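Local coordinates for protein effector EagT6 (Pseudomonas aeruginosa, PDB 1TU1) that is essential for delivering the toxin Tse6 to target cells, working as a homodimer in the loading of Tse6 onto VgrG1a, at residues Asp21-Phe27 with Ser39-Arg44; Gln48-Phe53 with Ile107-Val113; Ala85-Tyr91 with Leu102-Glu108. One frame throughout, in Å; residues are numbered along the deposited sequence.

Interaction 1: Asp21-Phe27 with Ser39-Arg44; sequences DQSINIF and SFVISR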
loop_
_atom_site.group_PDB
_atom_site.type_symbol
_atom_site.label_atom_id
_atom_site.label_comp_id
_atom_site.label_asym_id
_atom_site.label_seq_id
_atom_site.Cartn_x
_atom_site.Cartn_y
_atom_site.Cartn_z
ATOM N N ASP A 21 3.309 6.797 -7.503
ATOM C CA ASP A 21 2.546 6.060 -6.492
ATOM C C ASP A 21 2.337 4.607 -6.867
ATOM O O ASP A 21 1.817 4.326 -7.928
ATOM C CB ASP A 21 1.204 6.759 -6.311
ATOM C CG ASP A 21 0.312 6.077 -5.305
ATOM O OD1 ASP A 21 0.797 5.294 -4.460
ATOM O OD2 ASP A 21 -0.911 6.297 -5.307
ATOM N N GLN A 22 2.745 3.691 -5.981
ATOM C CA GLN A 22 2.639 2.240 -6.175
ATOM C C GLN A 22 1.924 1.593 -4.961
ATOM O O GLN A 22 2.078 0.407 -4.692
ATOM C CB GLN A 22 4.036 1.623 -6.380
ATOM C CG GLN A 22 4.828 2.287 -7.529
ATOM C CD GLN A 22 6.194 1.666 -7.837
ATOM O OE1 GLN A 22 6.821 2.041 -8.844
ATOM N NE2 GLN A 22 6.673 0.765 -6.981
ATOM N N SER A 23 1.160 2.397 -4.249
ATOM C CA SER A 23 0.550 1.995 -2.989
ATOM C C SER A 23 -0.403 0.789 -3.148
ATOM O O SER A 23 -1.112 0.682 -4.131
ATOM C CB SER A 23 -0.200 3.177 -2.393
ATOM O OG SER A 23 0.727 4.171 -2.019
ATOM N N ILE A 24 -0.391 -0.108 -2.167
ATOM C CA ILE A 24 -1.314 -1.239 -2.144
ATOM C C ILE A 24 -1.963 -1.368 -0.757
ATOM O O ILE A 24 -1.274 -1.424 0.277
ATOM C CB ILE A 24 -0.542 -2.533 -2.522
ATOM C CG1 ILE A 24 0.163 -2.385 -3.880
ATOM C CG2 ILE A 24 -1.463 -3.729 -2.614
ATOM C CD1 ILE A 24 1.205 -3.429 -4.130
ATOM N N ASN A 25 -3.289 -1.354 -0.711
ATOM C CA ASN A 25 -3.997 -1.687 0.523
ATOM C C ASN A 25 -4.270 -3.167 0.548
ATOM O O ASN A 25 -4.745 -3.729 -0.437
ATOM C CB ASN A 25 -5.282 -0.907 0.675
ATOM C CG ASN A 25 -5.055 0.584 0.650
ATOM O OD1 ASN A 25 -4.651 1.190 1.657
ATOM N ND2 ASN A 25 -5.246 1.181 -0.525
ATOM N N ILE A 26 -3.946 -3.819 1.664
ATOM C CA ILE A 26 -4.003 -5.269 1.731
ATOM C C ILE A 26 -4.841 -5.630 2.954
ATOM O O ILE A 26 -4.527 -5.167 4.058
ATOM C CB ILE A 26 -2.607 -5.885 1.856
ATOM C CG1 ILE A 26 -1.727 -5.517 0.639
ATOM C CG2 ILE A 26 -2.716 -7.394 2.053
ATOM C CD1 ILE A 26 -0.277 -5.864 0.807
ATOM N N PHE A 27 -5.868 -6.444 2.733
ATOM C CA PHE A 27 -6.734 -6.971 3.795
ATOM C C PHE A 27 -6.847 -8.492 3.671
ATOM O O PHE A 27 -7.012 -9.028 2.581
ATOM C CB PHE A 27 -8.110 -6.320 3.758
ATOM C CG PHE A 27 -8.062 -4.849 3.906
ATOM C CD1 PHE A 27 -7.988 -4.271 5.155
ATOM C CD2 PHE A 27 -8.031 -4.020 2.773
ATOM C CE1 PHE A 27 -7.923 -2.906 5.301
ATOM C CE2 PHE A 27 -7.969 -2.660 2.921
ATOM C CZ PHE A 27 -7.916 -2.097 4.166
ATOM N N SER A 39 -7.645 -12.838 0.356
ATOM C CA SER A 39 -7.110 -11.482 0.375
ATOM C C SER A 39 -7.980 -10.543 -0.449
ATOM O O SER A 39 -8.540 -10.944 -1.477
ATOM C CB SER A 39 -5.670 -11.450 -0.098
ATOM O OG SER A 39 -5.518 -11.733 -1.466
ATOM N N PHE A 40 -8.063 -9.302 0.009
ATOM C CA PHE A 40 -8.762 -8.222 -0.695
ATOM C C PHE A 40 -7.745 -7.092 -0.767
ATOM O O PHE A 40 -7.332 -6.558 0.273
ATOM C CB PHE A 40 -9.986 -7.794 0.072
ATOM C CG PHE A 40 -10.721 -6.627 -0.528
ATOM C CD1 PHE A 40 -11.354 -6.752 -1.752
ATOM C CD2 PHE A 40 -10.728 -5.379 0.119
ATOM C CE1 PHE A 40 -12.059 -5.670 -2.314
ATOM C CE2 PHE A 40 -11.416 -4.276 -0.436
ATOM C CZ PHE A 40 -12.069 -4.421 -1.662
ATOM N N VAL A 41 -7.350 -6.746 -1.989
ATOM C CA VAL A 41 -6.228 -5.856 -2.232
ATOM C C VAL A 41 -6.676 -4.686 -3.140
ATOM O O VAL A 41 -7.342 -4.898 -4.150
ATOM C CB VAL A 41 -5.082 -6.620 -2.887
ATOM C CG1 VAL A 41 -4.008 -5.692 -3.402
ATOM C CG2 VAL A 41 -4.497 -7.657 -1.930
ATOM N N ILE A 42 -6.322 -3.475 -2.746
ATOM C CA ILE A 42 -6.595 -2.277 -3.543
ATOM C C ILE A 42 -5.291 -1.793 -4.107
ATOM O O ILE A 42 -4.326 -1.541 -3.340
ATOM C CB ILE A 42 -7.236 -1.191 -2.699
ATOM C CG1 ILE A 42 -8.458 -1.748 -1.946
ATOM C CG2 ILE A 42 -7.650 0.015 -3.599
ATOM C CD1 ILE A 42 -9.047 -0.755 -0.960
ATOM N N SER A 43 -5.260 -1.667 -5.427
ATOM C CA SER A 43 -4.098 -1.224 -6.174
ATOM C C SER A 43 -4.512 -0.079 -7.135
ATOM O O SER A 43 -5.693 0.271 -7.205
ATOM C CB SER A 43 -3.458 -2.375 -6.930
ATOM O OG SER A 43 -4.356 -2.959 -7.855
ATOM N N ARG A 44 -3.512 0.568 -7.731
ATOM C CA ARG A 44 -3.699 1.704 -8.642
ATOM C C ARG A 44 -2.980 1.416 -9.953
ATOM O O ARG A 44 -1.905 0.805 -9.963
ATOM C CB ARG A 44 -3.089 2.988 -8.074
ATOM C CG ARG A 44 -3.744 3.512 -6.826
ATOM C CD ARG A 44 -3.155 2.913 -5.543
ATOM N NE ARG A 44 -3.888 3.393 -4.388
ATOM C CZ ARG A 44 -4.162 2.727 -3.281
ATOM N NH1 ARG A 44 -3.783 1.466 -3.128
ATOM N NH2 ARG A 44 -4.858 3.365 -2.328
HETATM O O HOH W 1 0.586 1.900 -9.047
HETATM O O HOH W 2 -0.714 0.274 -6.856
#

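Interaction 2: Gln48-Phe53 with Ile107-Val113; sequences QGDAPF and IERRPAV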
loop_
_atom_site.group_PDB
_atom_site.type_symbol
_atom_site.label_atom_id
_atom_site.label_comp_id
_atom_site.label_asym_id
_atom_site.label_seq_id
_atom_site.Cartn_x
_atom_site.Cartn_y
_atom_site.Cartn_z
ATOM N N GLN A 48 -3.809 4.226 -17.925
ATOM C CA GLN A 48 -4.943 4.496 -18.801
ATOM C C GLN A 48 -4.606 5.682 -19.693
ATOM O O GLN A 48 -4.818 5.630 -20.896
ATOM C CB GLN A 48 -6.230 4.790 -18.023
ATOM C CG GLN A 48 -7.345 5.367 -18.936
ATOM C CD GLN A 48 -8.669 5.566 -18.250
ATOM O OE1 GLN A 48 -8.782 5.450 -17.014
ATOM N NE2 GLN A 48 -9.696 5.847 -19.043
ATOM N N GLY A 49 -4.094 6.748 -19.074
ATOM C CA GLY A 49 -3.813 7.996 -19.770
ATOM C C GLY A 49 -5.080 8.573 -20.391
ATOM O O GLY A 49 -6.123 8.620 -19.756
ATOM N N ASP A 50 -5.014 8.994 -21.636
ATOM C CA ASP A 50 -6.191 9.589 -22.269
ATOM C C ASP A 50 -6.979 8.587 -23.122
ATOM O O ASP A 50 -7.900 8.965 -23.852
ATOM C CB ASP A 50 -5.775 10.849 -23.048
ATOM C CG ASP A 50 -5.521 12.043 -22.132
ATOM O OD1 ASP A 50 -6.094 12.107 -21.006
ATOM O OD2 ASP A 50 -4.767 12.983 -22.453
ATOM N N ALA A 51 -6.651 7.306 -23.008
ATOM C CA ALA A 51 -7.428 6.264 -23.677
ATOM C C ALA A 51 -8.823 6.103 -23.052
ATOM O O ALA A 51 -8.996 6.300 -21.828
ATOM C CB ALA A 51 -6.705 4.968 -23.644
ATOM N N PRO A 52 -9.808 5.752 -23.882
ATOM C CA PRO A 52 -11.134 5.417 -23.370
ATOM C C PRO A 52 -11.011 4.303 -22.333
ATOM O O PRO A 52 -10.220 3.390 -22.535
ATOM C CB PRO A 52 -11.883 4.909 -24.610
ATOM C CG PRO A 52 -11.207 5.557 -25.765
ATOM C CD PRO A 52 -9.749 5.670 -25.359
ATOM N N PHE A 53 -11.781 4.395 -21.263
ATOM C CA PHE A 53 -11.789 3.392 -20.201
ATOM C C PHE A 53 -12.113 1.993 -20.726
ATOM O O PHE A 53 -11.564 1.004 -20.224
ATOM C CB PHE A 53 -12.782 3.782 -19.135
ATOM C CG PHE A 53 -12.768 2.870 -17.923
ATOM C CD1 PHE A 53 -11.595 2.650 -17.206
ATOM C CD2 PHE A 53 -13.927 2.211 -17.527
ATOM C CE1 PHE A 53 -11.594 1.771 -16.092
ATOM C CE2 PHE A 53 -13.923 1.353 -16.409
ATOM C CZ PHE A 53 -12.749 1.162 -15.700
ATOM N N ILE A 107 -12.079 0.533 -11.407
ATOM C CA ILE A 107 -12.889 1.729 -11.249
ATOM C C ILE A 107 -12.163 2.901 -11.886
ATOM O O ILE A 107 -11.088 3.292 -11.452
ATOM C CB ILE A 107 -13.182 2.052 -9.767
ATOM C CG1 ILE A 107 -13.735 0.823 -9.033
ATOM C CG2 ILE A 107 -14.133 3.266 -9.670
ATOM C CD1 ILE A 107 -13.944 1.045 -7.556
ATOM N N GLU A 108 -12.761 3.455 -12.935
ATOM C CA GLU A 108 -12.181 4.594 -13.621
ATOM C C GLU A 108 -12.050 5.767 -12.653
ATOM O O GLU A 108 -13.009 6.183 -12.061
ATOM C CB GLU A 108 -13.044 5.055 -14.806
ATOM C CG GLU A 108 -12.246 6.031 -15.661
ATOM C CD GLU A 108 -12.997 6.578 -16.877
ATOM O OE1 GLU A 108 -14.257 6.600 -16.887
ATOM O OE2 GLU A 108 -12.271 6.989 -17.797
ATOM N N ARG A 109 -10.846 6.307 -12.564
ATOM C CA ARG A 109 -10.567 7.535 -11.840
ATOM C C ARG A 109 -9.298 8.154 -12.411
ATOM O O ARG A 109 -8.466 7.477 -12.986
ATOM C CB ARG A 109 -10.345 7.207 -10.354
ATOM C CG ARG A 109 -10.200 8.363 -9.423
ATOM C CD ARG A 109 -10.296 7.949 -7.932
ATOM N NE ARG A 109 -10.398 9.120 -7.073
ATOM C CZ ARG A 109 -9.397 9.943 -6.773
ATOM N NH1 ARG A 109 -8.177 9.727 -7.207
ATOM N NH2 ARG A 109 -9.617 11.002 -6.011
ATOM N N ARG A 110 -9.138 9.448 -12.182
ATOM C CA ARG A 110 -7.903 10.155 -12.506
ATOM C C ARG A 110 -7.247 10.606 -11.213
ATOM O O ARG A 110 -7.934 11.034 -10.295
ATOM C CB ARG A 110 -8.234 11.386 -13.339
ATOM C CG ARG A 110 -8.800 11.037 -14.655
ATOM C CD ARG A 110 -7.758 10.432 -15.529
ATOM N NE ARG A 110 -8.307 9.982 -16.797
ATOM C CZ ARG A 110 -7.673 9.153 -17.604
ATOM N NH1 ARG A 110 -6.474 8.701 -17.264
ATOM N NH2 ARG A 110 -8.237 8.787 -18.762
ATOM N N PRO A 111 -5.929 10.522 -11.118
ATOM C CA PRO A 111 -5.023 10.171 -12.209
ATOM C C PRO A 111 -4.785 8.690 -12.461
ATOM O O PRO A 111 -3.994 8.365 -13.352
ATOM C CB PRO A 111 -3.715 10.809 -11.730
ATOM C CG PRO A 111 -3.780 10.575 -10.231
ATOM C CD PRO A 111 -5.195 10.805 -9.872
ATOM N N ALA A 112 -5.424 7.806 -11.693
ATOM C CA ALA A 112 -5.142 6.365 -11.756
ATOM C C ALA A 112 -6.396 5.547 -11.523
ATOM O O ALA A 112 -7.262 5.904 -10.689
ATOM C CB ALA A 112 -4.056 5.970 -10.765
ATOM N N VAL A 113 -6.524 4.488 -12.320
ATOM C CA VAL A 113 -7.613 3.544 -12.178
ATOM C C VAL A 113 -7.459 2.890 -10.794
ATOM O O VAL A 113 -6.356 2.513 -10.434
ATOM C CB VAL A 113 -7.586 2.488 -13.292
ATOM C CG1 VAL A 113 -8.603 1.381 -13.065
ATOM C CG2 VAL A 113 -7.849 3.152 -14.674
HETATM O O HOH W 3 -7.109 6.816 -15.264
HETATM O O HOH W 4 -4.713 6.014 -15.516
HETATM O O HOH W 5 -10.541 8.877 -21.013
HETATM O O HOH W 6 -12.796 7.049 -20.356
#

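Interaction 3: Ala85-Tyr91 with Leu102-Glu108; sequences AAVLLDY and LRQVFIE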
loop_
_atom_site.group_PDB
_atom_site.type_symbol
_atom_site.label_atom_id
_atom_site.label_comp_id
_atom_site.label_asym_id
_atom_site.label_seq_id
_atom_site.Cartn_x
_atom_site.Cartn_y
_atom_site.Cartn_z
ATOM N N ALA A 85 -17.460 4.933 -13.902
ATOM C CA ALA A 85 -17.463 3.723 -14.702
ATOM C C ALA A 85 -16.587 2.633 -14.050
ATOM O O ALA A 85 -15.459 2.885 -13.618
ATOM C CB ALA A 85 -16.955 4.014 -16.104
ATOM N N ALA A 86 -17.101 1.414 -14.047
ATOM C CA ALA A 86 -16.396 0.304 -13.460
ATOM C C ALA A 86 -16.684 -0.984 -14.218
ATOM O O ALA A 86 -17.727 -1.127 -14.837
ATOM C CB ALA A 86 -16.813 0.176 -12.000
ATOM N N VAL A 87 -15.736 -1.904 -14.186
ATOM C CA VAL A 87 -15.933 -3.245 -14.717
ATOM C C VAL A 87 -15.512 -4.268 -13.651
ATOM O O VAL A 87 -14.401 -4.179 -13.113
ATOM C CB VAL A 87 -15.120 -3.462 -15.985
ATOM C CG1 VAL A 87 -15.239 -4.926 -16.490
ATOM C CG2 VAL A 87 -15.551 -2.480 -17.082
ATOM N N LEU A 88 -16.407 -5.210 -13.347
ATOM C CA LEU A 88 -16.079 -6.416 -12.570
ATOM C C LEU A 88 -15.785 -7.592 -13.490
ATOM O O LEU A 88 -16.602 -7.935 -14.386
ATOM C CB LEU A 88 -17.210 -6.763 -11.594
ATOM C CG LEU A 88 -17.174 -8.139 -10.898
ATOM C CD1 LEU A 88 -15.929 -8.299 -10.056
ATOM C CD2 LEU A 88 -18.382 -8.301 -10.016
ATOM N N LEU A 89 -14.621 -8.204 -13.287
ATOM C CA LEU A 89 -14.230 -9.413 -13.976
ATOM C C LEU A 89 -14.043 -10.537 -12.973
ATOM O O LEU A 89 -13.137 -10.456 -12.120
ATOM C CB LEU A 89 -12.907 -9.236 -14.689
ATOM C CG LEU A 89 -12.823 -8.188 -15.789
ATOM C CD1 LEU A 89 -11.404 -8.153 -16.263
ATOM C CD2 LEU A 89 -13.791 -8.517 -16.949
ATOM N N ASP A 90 -14.892 -11.563 -13.073
ATOM C CA ASP A 90 -14.729 -12.805 -12.327
ATOM C C ASP A 90 -13.983 -13.767 -13.197
ATOM O O ASP A 90 -14.439 -14.115 -14.288
ATOM C CB ASP A 90 -16.072 -13.394 -11.949
ATOM C CG ASP A 90 -16.827 -12.515 -11.009
ATOM O OD1 ASP A 90 -16.172 -11.755 -10.255
ATOM O OD2 ASP A 90 -18.069 -12.481 -10.949
ATOM N N TYR A 91 -12.798 -14.164 -12.749
ATOM C CA TYR A 91 -11.988 -15.087 -13.514
ATOM C C TYR A 91 -11.121 -15.985 -12.650
ATOM O O TYR A 91 -10.921 -15.722 -11.465
ATOM C CB TYR A 91 -11.143 -14.355 -14.535
ATOM C CG TYR A 91 -10.054 -13.404 -14.033
ATOM C CD1 TYR A 91 -8.728 -13.832 -13.898
ATOM C CD2 TYR A 91 -10.328 -12.050 -13.810
ATOM C CE1 TYR A 91 -7.727 -12.965 -13.500
ATOM C CE2 TYR A 91 -9.339 -11.169 -13.411
ATOM C CZ TYR A 91 -8.041 -11.620 -13.257
ATOM O OH TYR A 91 -7.052 -10.744 -12.874
ATOM N N LEU A 102 -10.598 -15.132 -8.817
ATOM C CA LEU A 102 -10.494 -13.689 -8.636
ATOM C C LEU A 102 -11.806 -12.975 -8.947
ATOM O O LEU A 102 -12.502 -13.309 -9.912
ATOM C CB LEU A 102 -9.398 -13.152 -9.542
ATOM C CG LEU A 102 -8.013 -13.104 -8.891
ATOM C CD1 LEU A 102 -7.463 -14.510 -8.598
ATOM C CD2 LEU A 102 -7.071 -12.359 -9.779
ATOM N N ARG A 103 -12.150 -12.001 -8.117
ATOM C CA ARG A 103 -13.180 -11.028 -8.430
ATOM C C ARG A 103 -12.504 -9.655 -8.375
ATOM O O ARG A 103 -12.176 -9.156 -7.283
ATOM C CB ARG A 103 -14.333 -11.131 -7.448
ATOM C CG ARG A 103 -14.877 -12.578 -7.313
ATOM C CD ARG A 103 -16.303 -12.662 -6.832
ATOM N NE ARG A 103 -17.265 -12.281 -7.855
ATOM C CZ ARG A 103 -18.582 -12.251 -7.668
ATOM N NH1 ARG A 103 -19.106 -12.531 -6.487
ATOM N NH2 ARG A 103 -19.391 -11.885 -8.653
ATOM N N GLN A 104 -12.277 -9.087 -9.558
ATOM C CA GLN A 104 -11.435 -7.914 -9.770
ATOM C C GLN A 104 -12.250 -6.752 -10.356
ATOM O O GLN A 104 -12.836 -6.877 -11.434
ATOM C CB GLN A 104 -10.287 -8.287 -10.696
ATOM C CG GLN A 104 -9.158 -7.287 -10.759
ATOM C CD GLN A 104 -7.901 -7.862 -11.356
ATOM O OE1 GLN A 104 -7.896 -8.314 -12.503
ATOM N NE2 GLN A 104 -6.824 -7.876 -10.570
ATOM N N VAL A 105 -12.341 -5.648 -9.627
ATOM C CA VAL A 105 -13.111 -4.489 -10.064
ATOM C C VAL A 105 -12.156 -3.361 -10.489
ATOM O O VAL A 105 -11.237 -2.982 -9.751
ATOM C CB VAL A 105 -14.032 -3.998 -8.978
ATOM C CG1 VAL A 105 -14.857 -2.767 -9.450
ATOM C CG2 VAL A 105 -14.987 -5.125 -8.496
ATOM N N PHE A 106 -12.364 -2.843 -11.691
ATOM C CA PHE A 106 -11.599 -1.709 -12.174
ATOM C C PHE A 106 -12.510 -0.521 -12.108
ATOM O O PHE A 106 -13.623 -0.564 -12.659
ATOM C CB PHE A 106 -11.158 -1.953 -13.604
ATOM C CG PHE A 106 -10.280 -3.137 -13.774
ATOM C CD1 PHE A 106 -8.907 -2.980 -13.852
ATOM C CD2 PHE A 106 -10.811 -4.419 -13.859
ATOM C CE1 PHE A 106 -8.066 -4.074 -14.032
ATOM C CE2 PHE A 106 -9.969 -5.536 -14.044
ATOM C CZ PHE A 106 -8.597 -5.363 -14.121
ATOM N N ILE A 107 -12.079 0.533 -11.407
ATOM C CA ILE A 107 -12.889 1.729 -11.249
ATOM C C ILE A 107 -12.163 2.901 -11.886
ATOM O O ILE A 107 -11.088 3.292 -11.452
ATOM C CB ILE A 107 -13.182 2.052 -9.767
ATOM C CG1 ILE A 107 -13.735 0.823 -9.033
ATOM C CG2 ILE A 107 -14.133 3.266 -9.670
ATOM C CD1 ILE A 107 -13.944 1.045 -7.556
ATOM N N GLU A 108 -12.761 3.455 -12.935
ATOM C CA GLU A 108 -12.181 4.594 -13.621
ATOM C C GLU A 108 -12.050 5.767 -12.653
ATOM O O GLU A 108 -13.009 6.183 -12.061
ATOM C CB GLU A 108 -13.044 5.055 -14.806
ATOM C CG GLU A 108 -12.246 6.031 -15.661
ATOM C CD GLU A 108 -12.997 6.578 -16.877
ATOM O OE1 GLU A 108 -14.257 6.600 -16.887
ATOM O OE2 GLU A 108 -12.271 6.989 -17.797
HETATM O O HOH W 7 -16.002 7.197 -14.971
#

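Interaction 1: Asp21-Phe27 with Ser39-Arg44
Phe-27 and Phe-40 share one face of the sheet, with Phe-27 CD2 4.0 Å from Phe-40 CD2 and Ile-42 CD1 4.5 Å from Phe-27 CE2. On the opposite face Val-41 pairs with Ile-26, and Ile-24 CG2 also comes to 3.3 Å from Val-41 CG1. Both clusters hang from an antiparallel β hairpin, strands 25-29 and 38-45, in which Phe-27 and Phe-40 form one hydrogen-bonded pair (Phe-27 N to Phe-40 O 2.9 Å, Phe-40 N to Phe-27 O 2.8 Å) and Asn-25/Ile-42 the next (Asn-25 N to Ile-42 O and Ile-42 N to Asn-25 O, both 2.8 Å). The sheet runs on from the first strand into the second subunit. Beyond Ile-24 the chains separate: water 2 links Ser-23 O to Arg-44 N, and Arg-44 NH1 gives Ser-23 O a weak hydrogen bond of 3.0 Å. The guanidinium has its stronger partner in Glu-10 of the second subunit, while Asp-21 OD1 accepts from Ser-23 N at 2.9 Å in an Asx turn.

Interaction 2: Gln48-Phe53 with Ile107-Val113
This is a loop-to-loop contact at one end of the sheet, where the connection from strand 38-45 to helix 53-67 lies against the loop between strands 98-107 and 113-120. A glutamine reaching across the gap is its polar centre. Gln-48, extended with both chi1 and chi2 near t, donates from NE2 to Glu-108 OE2 at 3.1 Å and, within its own loop, to Ala-51 O at 2.9 Å, so one amide group ties the loop to its neighbour and braces its own turn. That turn, Gln-48 to Ala-51, is of type II', with Gly-49 at a positive phi that suits glycine. Water extends the polar network: water 3 lies between Gln-48 OE1 and Arg-109 O, and water 6 joins Phe-53 N to Glu-108 OE2. Alongside runs an apolar seam. Glu-108 CB sits over the Phe-53 ring, 3.7 Å from its centroid, in a CH-pi contact, while Val-113 CG2 meets the ring edge at Phe-53 CE1, 4.2 Å away. The Arg-110 side chain also reaches toward the Gln-48 loop, and the opposing loop contains a cis peptide bond before Pro-111. A type II' turn leading into the N-cap, Pro-52, thus sets the start of helix 53-67 against the end of the antiparallel sheet in this DcrB-family fold of the Mog1p/PsbP clan.

Interaction 3: Ala85-Tyr91 with Leu102-Glu108
Strands 85-91 and 102-107 run antiparallel, their axes 4.6 Å apart at closest and 165° between directions. Hydrogen-bonded pairs Val-87/Phe-106, Leu-89/Gln-104 and Tyr-91/Leu-102 alternate with non-hydrogen-bonded ones, and Glu-108 N to Ala-85 O (2.8 Å) adds a bond at the end of this β hairpin. The alternation sorts the side chains onto two faces. With Ala-86 and Ile-107 lie Leu-88 and Val-105 (Leu-88 CD1 to Val-105 CG2 3.7 Å), under helix 125-137, and on this face Asp-90 grips Arg-103 in a two-pronged salt bridge, Asp-90 OD1 to Arg-103 NE and OD2 to NH2 both 2.7 Å. On the other face, which helix 53-67 covers in part, Leu-89 CD1 touches Phe-106 CE2 at 3.7 Å, Leu-102 CB sits over the Tyr-91 ring, and Tyr-91 OH donates to Gln-104 OE1 at 2.6 Å. Arg-103 also pairs with Glu-129, and Asp-90 accepts from Trp-77, so these buried charges and polar groups are matched by partners, allowing them to lie within an otherwise largely apolar hairpin.

How the interactions relate
The three contacts illustrate how one antiparallel sheet is built from hairpins, with a loop contact at one end meeting both. Interactions 1 and 3 do not touch: their centres are 14 Å apart and their nearest atoms about 6 Å, with strand 113-120 between the hairpins. Interaction 2 packs on interaction 1 through Arg-44 CB, 4.1 Å from Val-113 O, and on interaction 3 through Phe-53 CE2, 3.5 Å from Ala-85 O; it shares Ile-107 and Glu-108 with interaction 3, which is nested within its loop. Bound PEG, probably from the crystallisation liquor, lies about 4 Å from the Gln-104 side chain and about 6 Å from that of Ser-43, at most hinting at a pocket. Interaction 1 contributes most directly to the dimer.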